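Long-range contact in histidine acid phosphatase (Bifidobacterium longum subsp. infantis, PDB 6RXD), which probably removes phosphate groups from inositol polyphosphates such as phytate, and from 2,3-bisphosphoglycerate, as a phytase of the histidine acid phosphatase family: residues A[87-99]-A[279-291]. Sequence-based numbering, arbitrary orientation.
With ZN (zinc ion), chain D.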
loop_
_atom_site.group_PDB
_atom_site.type_symbol
_atom_site.label_atom_id
_atom_site.label_comp_id
_atom_site.label_asym_id
_atom_site.label_seq_id
_atom_site.Cartn_x
_atom_site.Cartn_y
_atom_site.Cartn_z
ATOM N N GLY A 87 14.292 8.434 19.849
ATOM C CA GLY A 87 13.734 7.094 19.892
ATOM C C GLY A 87 13.382 6.528 18.525
ATOM O O GLY A 87 13.723 5.385 18.228
ATOM N N ILE A 88 12.696 7.304 17.687
ATOM C CA ILE A 88 12.328 6.780 16.370
ATOM C C ILE A 88 13.561 6.649 15.470
ATOM O O ILE A 88 13.664 5.731 14.647
ATOM C CB ILE A 88 11.179 7.583 15.695
ATOM C CG1 ILE A 88 10.586 6.772 14.535
ATOM C CG2 ILE A 88 11.658 8.947 15.213
ATOM C CD1 ILE A 88 9.166 7.165 14.164
ATOM N N THR A 89 14.520 7.544 15.654
ATOM C CA THR A 89 15.764 7.442 14.904
ATOM C C THR A 89 16.517 6.177 15.308
ATOM O O THR A 89 16.971 5.412 14.455
ATOM C CB THR A 89 16.615 8.693 15.119
ATOM O OG1 THR A 89 15.937 9.802 14.524
ATOM C CG2 THR A 89 18.012 8.546 14.481
ATOM N N ALA A 90 16.615 5.933 16.613
ATOM C CA ALA A 90 17.302 4.742 17.092
ATOM C C ALA A 90 16.634 3.458 16.614
ATOM O O ALA A 90 17.309 2.481 16.315
ATOM C CB ALA A 90 17.409 4.761 18.617
ATOM N N ALA A 91 15.309 3.453 16.550
ATOM C CA ALA A 91 14.584 2.285 16.067
ATOM C C ALA A 91 14.917 2.017 14.597
ATOM O O ALA A 91 15.100 0.865 14.176
ATOM C CB ALA A 91 13.095 2.479 16.253
ATOM N N ASN A 92 14.990 3.085 13.815
ATOM C CA ASN A 92 15.342 2.959 12.406
ATOM C C ASN A 92 16.794 2.582 12.154
ATOM O O ASN A 92 17.094 1.824 11.225
ATOM C CB ASN A 92 14.996 4.254 11.670
ATOM C CG ASN A 92 13.542 4.326 11.311
ATOM O OD1 ASN A 92 13.106 3.685 10.351
ATOM N ND2 ASN A 92 12.768 5.087 12.086
ATOM N N VAL A 93 17.694 3.095 12.982
ATOM C CA VAL A 93 19.103 2.754 12.841
ATOM C C VAL A 93 19.291 1.261 13.073
ATOM O O VAL A 93 19.990 0.577 12.320
ATOM C CB VAL A 93 19.973 3.590 13.796
ATOM C CG1 VAL A 93 21.359 2.982 13.944
ATOM C CG2 VAL A 93 20.075 5.018 13.284
ATOM N N GLU A 94 18.608 0.739 14.081
ATOM C CA GLU A 94 18.712 -0.682 14.383
ATOM C C GLU A 94 18.100 -1.567 13.301
ATOM O O GLU A 94 18.667 -2.596 12.931
ATOM C CB GLU A 94 18.048 -0.979 15.721
ATOM C CG GLU A 94 18.074 -2.435 16.064
ATOM C CD GLU A 94 17.288 -2.725 17.295
ATOM O OE1 GLU A 94 17.824 -3.404 18.196
ATOM O OE2 GLU A 94 16.118 -2.281 17.356
ATOM N N ASN A 95 16.936 -1.179 12.801
ATOM C CA ASN A 95 16.258 -1.985 11.796
ATOM C C ASN A 95 16.860 -1.823 10.415
ATOM O O ASN A 95 16.810 -2.740 9.596
ATOM C CB ASN A 95 14.772 -1.648 11.754
ATOM C CG ASN A 95 13.973 -2.457 12.737
ATOM O OD1 ASN A 95 14.513 -2.983 13.710
ATOM N ND2 ASN A 95 12.675 -2.570 12.488
ATOM N N GLY A 96 17.451 -0.660 10.172
ATOM C CA GLY A 96 17.926 -0.298 8.856
ATOM C C GLY A 96 16.842 0.583 8.278
ATOM O O GLY A 96 15.664 0.213 8.284
ATOM N N TYR A 97 17.209 1.764 7.809
ATOM C CA TYR A 97 16.203 2.625 7.212
ATOM C C TYR A 97 15.571 1.953 5.991
ATOM O O TYR A 97 16.258 1.271 5.215
ATOM C CB TYR A 97 16.805 3.977 6.853
ATOM C CG TYR A 97 16.874 4.933 8.022
ATOM C CD1 TYR A 97 15.871 5.870 8.229
ATOM C CD2 TYR A 97 17.944 4.902 8.911
ATOM C CE1 TYR A 97 15.917 6.759 9.290
ATOM C CE2 TYR A 97 18.002 5.785 9.980
ATOM C CZ TYR A 97 16.989 6.713 10.159
ATOM O OH TYR A 97 17.027 7.590 11.220
ATOM N N GLY A 98 14.253 2.116 5.865
ATOM C CA GLY A 98 13.498 1.610 4.730
ATOM C C GLY A 98 13.050 0.168 4.854
ATOM O O GLY A 98 12.264 -0.313 4.037
ATOM N N MET A 99 13.540 -0.527 5.875
ATOM C CA MET A 99 13.296 -1.963 5.982
ATOM C C MET A 99 11.905 -2.289 6.523
ATOM O O MET A 99 11.256 -1.446 7.149
ATOM C CB MET A 99 14.363 -2.600 6.875
ATOM C CG MET A 99 15.756 -2.416 6.341
ATOM S SD MET A 99 16.007 -3.411 4.860
ATOM C CE MET A 99 16.249 -5.030 5.594
ATOM N N ALA A 279 22.550 9.343 10.540
ATOM C CA ALA A 279 21.853 9.094 11.801
ATOM C C ALA A 279 22.840 8.628 12.877
ATOM O O ALA A 279 23.748 7.845 12.581
ATOM C CB ALA A 279 20.774 8.065 11.598
ATOM N N PRO A 280 22.672 9.111 14.123
ATOM C CA PRO A 280 23.570 8.705 15.214
ATOM C C PRO A 280 23.603 7.187 15.362
ATOM O O PRO A 280 22.539 6.556 15.393
ATOM C CB PRO A 280 22.918 9.328 16.454
ATOM C CG PRO A 280 22.151 10.497 15.935
ATOM C CD PRO A 280 21.630 10.047 14.590
ATOM N N GLY A 281 24.803 6.611 15.424
ATOM C CA GLY A 281 24.960 5.177 15.616
ATOM C C GLY A 281 24.931 4.349 14.346
ATOM O O GLY A 281 25.190 3.142 14.364
ATOM N N ALA A 282 24.615 4.989 13.227
ATOM C CA ALA A 282 24.505 4.277 11.967
ATOM C C ALA A 282 25.852 4.137 11.269
ATOM O O ALA A 282 26.729 4.987 11.413
ATOM C CB ALA A 282 23.511 4.979 11.053
ATOM N N ASP A 283 25.989 3.061 10.500
ATOM C CA ASP A 283 27.169 2.813 9.682
ATOM C C ASP A 283 26.784 3.119 8.244
ATOM O O ASP A 283 26.018 2.367 7.630
ATOM C CB ASP A 283 27.581 1.342 9.808
ATOM C CG ASP A 283 28.875 1.011 9.065
ATOM O OD1 ASP A 283 29.586 0.091 9.526
ATOM O OD2 ASP A 283 29.185 1.645 8.031
ATOM N N ALA A 284 27.320 4.213 7.707
ATOM C CA ALA A 284 26.951 4.688 6.373
ATOM C C ALA A 284 27.204 3.659 5.273
ATOM O O ALA A 284 26.508 3.649 4.255
ATOM C CB ALA A 284 27.682 5.991 6.056
ATOM N N SER A 285 28.201 2.798 5.467
ATOM C CA SER A 285 28.555 1.821 4.437
ATOM C C SER A 285 27.594 0.634 4.410
ATOM O O SER A 285 27.464 -0.044 3.391
ATOM C CB SER A 285 30.001 1.337 4.609
ATOM O OG SER A 285 30.123 0.475 5.730
ATOM N N LYS A 286 26.923 0.384 5.527
ATOM C CA LYS A 286 25.971 -0.716 5.600
ATOM C C LYS A 286 24.526 -0.240 5.455
ATOM O O LYS A 286 23.663 -0.986 5.000
ATOM C CB LYS A 286 26.158 -1.508 6.895
ATOM C CG LYS A 286 26.842 -2.849 6.681
ATOM C CD LYS A 286 27.168 -3.526 7.998
ATOM C CE LYS A 286 28.224 -2.752 8.766
ATOM N NZ LYS A 286 28.520 -3.379 10.087
ATOM N N ASP A 287 24.267 1.008 5.835
ATOM C CA ASP A 287 22.927 1.572 5.685
ATOM C C ASP A 287 22.990 2.964 5.056
ATOM O O ASP A 287 22.902 3.970 5.760
ATOM C CB ASP A 287 22.226 1.632 7.045
ATOM C CG ASP A 287 20.775 2.068 6.944
ATOM O OD1 ASP A 287 20.272 2.253 5.817
ATOM O OD2 ASP A 287 20.123 2.211 8.004
ATOM N N PRO A 288 23.119 3.024 3.718
ATOM C CA PRO A 288 23.247 4.297 2.994
ATOM C C PRO A 288 22.064 5.228 3.237
ATOM O O PRO A 288 22.208 6.452 3.163
ATOM C CB PRO A 288 23.267 3.866 1.520
ATOM C CG PRO A 288 23.710 2.434 1.541
ATOM C CD PRO A 288 23.161 1.861 2.814
ATOM N N ASP A 289 20.905 4.646 3.521
ATOM C CA ASP A 289 19.698 5.433 3.740
ATOM C C ASP A 289 19.697 6.126 5.094
ATOM O O ASP A 289 18.841 6.966 5.365
ATOM C CB ASP A 289 18.459 4.561 3.561
ATOM C CG ASP A 289 18.206 4.220 2.107
ATOM O OD1 ASP A 289 18.267 5.144 1.267
ATOM O OD2 ASP A 289 17.970 3.035 1.790
ATOM N N ALA A 290 20.668 5.797 5.941
ATOM C CA ALA A 290 20.806 6.501 7.216
ATOM C C ALA A 290 21.469 7.863 7.027
ATOM O O ALA A 290 21.572 8.657 7.963
ATOM C CB ALA A 290 21.576 5.663 8.213
ATOM N N CYS A 291 21.918 8.127 5.805
ATOM C CA CYS A 291 22.476 9.411 5.445
ATOM C C CYS A 291 21.534 10.082 4.454
ATOM O O CYS A 291 21.372 9.608 3.330
ATOM C CB CYS A 291 23.842 9.203 4.805
ATOM S SG CYS A 291 24.973 8.247 5.814
HETATM ZN ZN ZN D . 16.355 -1.912 19.587
HETATM O O HOH W 1 21.352 1.573 10.261
HETATM O O HOH W 2 18.687 0.018 5.221
HETATM O O HOH W 3 18.211 -1.035 20.874
#
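Asp287 reaches from a long loop to the turn that ends helix 75-95 and takes the backbone N-H of Tyr97, in the mainly helical part of this histidine acid phosphatase, away from its large mixed sheet. The bond from Tyr97 N to Asp287 OD2 is 3.0 Å long and nearly straight (167°), meeting the carboxylate on its syn side, somewhat out of plane. Asp287 has CG anti to its backbone N (chi1 -174°), a setting that carries the carboxylate across to Gly96 and Tyr97, where a type II turn begins. The backbone angles of Gly96 would jam a CB against the preceding carbonyl oxygen, and Gly96 CA lies 3.4 Å from Asp287 OD2. Two waters double the link: one donates to Val93 O and Asp287 OD2, the other to Tyr97 O and Asp287 OD1, so both carboxylate oxygens are engaged.

Asp287 OD2 also lies at the edge of the Tyr97 ring, near its plane, 3.6 Å from Tyr97 CD2. Ala290 CA approaches the ring obliquely, 3.7 Å from Tyr97 CD2, while Asn92 CB sits over one ring face. Tyr97 OH is hydrogen-bonded to Asp56, which also binds Thr89 OG1.

Farther up the helix, Val93 sets both methyls against the type II turn of residues 279-282: CG1 lies against Gly281 C, and CG2 presses on Ala279 CB (3.6 Å). Thr89 adds its methyl, CG2, against Pro280 CD. Glu94 points away from the loop and grips a zinc ion, shared with His326, through both carboxylate oxygens, OE1 at 2.5 Å and OE2 at 2.3 Å.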